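Local atomic coordinates of hypothetical protein PH1897 (Pyrococcus horikoshii, PDB entry 1VDW), a protein that probably hydrolyses fructose 1,6-bisphosphate to fructose 6-phosphate in a magnesium-dependent reaction, working as a homodimer of the inositol monophosphatase superfamily. Residues A[123-128]-A[133-138]. Sequence-based numbering, arbitrary orientation.
Sequences RLYEGI and SYLNGE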
# COMPACT_ATOMS: atom_id res chain seq x y z
N ARG A 123 -6.21 9.65 10.22
CA ARG A 123 -6.05 8.80 11.39
C ARG A 123 -4.91 9.18 12.31
O ARG A 123 -3.78 9.36 11.87
CB ARG A 123 -5.83 7.36 10.97
CG ARG A 123 -7.01 6.65 10.40
CD ARG A 123 -6.53 5.30 9.94
NE ARG A 123 -7.55 4.56 9.22
CZ ARG A 123 -7.30 3.51 8.44
NH1 ARG A 123 -6.05 3.06 8.27
NH2 ARG A 123 -8.31 2.91 7.83
N LEU A 124 -5.21 9.27 13.60
CA LEU A 124 -4.17 9.56 14.58
C LEU A 124 -4.04 8.36 15.50
O LEU A 124 -4.95 8.05 16.27
CB LEU A 124 -4.51 10.80 15.41
CG LEU A 124 -3.47 11.12 16.50
CD1 LEU A 124 -2.12 11.42 15.86
CD2 LEU A 124 -3.92 12.30 17.34
N TYR A 125 -2.91 7.66 15.39
CA TYR A 125 -2.62 6.51 16.25
C TYR A 125 -1.79 7.04 17.41
O TYR A 125 -0.85 7.81 17.20
CB TYR A 125 -1.77 5.46 15.52
CG TYR A 125 -2.40 4.83 14.31
CD1 TYR A 125 -2.98 3.57 14.38
CD2 TYR A 125 -2.37 5.48 13.07
CE1 TYR A 125 -3.52 2.96 13.24
CE2 TYR A 125 -2.90 4.88 11.93
CZ TYR A 125 -3.47 3.63 12.03
OH TYR A 125 -3.98 3.03 10.89
N GLU A 126 -2.14 6.63 18.62
CA GLU A 126 -1.41 7.06 19.80
C GLU A 126 -1.07 5.87 20.68
O GLU A 126 -1.85 4.93 20.81
CB GLU A 126 -2.23 8.06 20.61
CG GLU A 126 -2.53 9.35 19.87
CD GLU A 126 -3.40 10.28 20.69
OE1 GLU A 126 -2.85 11.23 21.30
OE2 GLU A 126 -4.62 10.05 20.74
N GLY A 127 0.11 5.93 21.28
CA GLY A 127 0.55 4.88 22.17
C GLY A 127 0.93 5.52 23.49
O GLY A 127 1.74 6.45 23.53
N ILE A 128 0.31 5.05 24.56
CA ILE A 128 0.59 5.58 25.89
C ILE A 128 0.94 4.40 26.78
O ILE A 128 0.07 3.71 27.29
CB ILE A 128 -0.65 6.30 26.47
CG1 ILE A 128 -1.13 7.37 25.49
CG2 ILE A 128 -0.30 6.92 27.82
CD1 ILE A 128 -2.45 8.02 25.88
N SER A 133 -3.11 1.80 23.59
CA SER A 133 -2.91 2.40 22.28
C SER A 133 -4.28 2.71 21.72
O SER A 133 -5.25 2.02 22.02
CB SER A 133 -2.15 1.45 21.35
OG SER A 133 -0.78 1.43 21.73
N TYR A 134 -4.35 3.77 20.91
CA TYR A 134 -5.62 4.23 20.38
C TYR A 134 -5.53 4.70 18.94
O TYR A 134 -4.46 5.04 18.44
CB TYR A 134 -6.10 5.43 21.23
CG TYR A 134 -6.18 5.15 22.71
CD1 TYR A 134 -7.38 4.76 23.30
CD2 TYR A 134 -5.04 5.21 23.51
CE1 TYR A 134 -7.45 4.45 24.65
CE2 TYR A 134 -5.09 4.90 24.86
CZ TYR A 134 -6.30 4.51 25.42
OH TYR A 134 -6.36 4.18 26.76
N LEU A 135 -6.69 4.71 18.28
CA LEU A 135 -6.83 5.21 16.92
C LEU A 135 -8.00 6.19 17.02
O LEU A 135 -9.13 5.79 17.30
CB LEU A 135 -7.16 4.11 15.92
CG LEU A 135 -7.54 4.64 14.52
CD1 LEU A 135 -6.43 5.53 13.97
CD2 LEU A 135 -7.80 3.47 13.59
N ASN A 136 -7.72 7.47 16.81
CA ASN A 136 -8.73 8.51 16.91
C ASN A 136 -9.48 8.44 18.23
O ASN A 136 -10.69 8.67 18.31
CB ASN A 136 -9.70 8.44 15.71
CG ASN A 136 -9.02 8.83 14.42
OD1 ASN A 136 -7.91 9.37 14.43
ND2 ASN A 136 -9.68 8.57 13.29
N GLY A 137 -8.74 8.11 19.29
CA GLY A 137 -9.33 8.05 20.62
C GLY A 137 -9.97 6.74 21.03
O GLY A 137 -10.35 6.58 22.19
N GLU A 138 -10.10 5.80 20.09
CA GLU A 138 -10.70 4.50 20.39
C GLU A 138 -9.59 3.50 20.66
O GLU A 138 -8.62 3.42 19.90
CB GLU A 138 -11.54 4.02 19.21
CG GLU A 138 -12.54 5.04 18.65
CD GLU A 138 -13.57 5.50 19.66
OE1 GLU A 138 -14.02 4.67 20.47
OE2 GLU A 138 -13.94 6.70 19.63
O HOH W 1 -5.90 8.19 19.11
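Leu135 sets its CD1 methyl over the centre of one face of the Tyr125 ring, 3.8 Å from the centroid and 5° off the ring normal, a CH-pi contact across a non-hydrogen-bonded pair of an antiparallel hairpin. Two torsions put it there: CG anti to the backbone N (chi1 171°) and chi2 56°. Another side of the same methyl meets the aliphatic part of Arg123, 3.6 Å from CD1 to CB, filling the corner that ring and arginine chain make. This is the tight side, and Ser133 lies on the same face, its OG hydrogen-bonded to Ile208 O. Glu126 and Tyr134 form the hydrogen-bonded pair: Glu126 N to Tyr134 O and Tyr134 N to Glu126 O are both 2.8 Å. Where the second strand enters its type I' turn, Asn136 continues the ladder by a different route. Its backbone N gives a nearly straight bond to Leu124 O, and its side-chain OD1 takes Leu124 N at 2.8 Å, standing in for a main-chain carbonyl. The loose side is this turn, with Asn136 and Gly137 exposed. There one water donates to Leu124 O and Glu126 OE2 and accepts from Gly137 N, tying strand to turn. Buried Glu126 also makes a salt bridge from OE2 to Arg7 and a hydrogen bond between OE1 and Tyr113 OH; Ile128 touches Tyr134 only slightly. The hairpin belongs to the large mixed sheet, between strands 110-118 and 138-140; helix 175-184 covers the Tyr125 face, helix 3-20 touches Leu124 and Ile128 on the other, and Arg123 reaches Gly95 O of the second subunit.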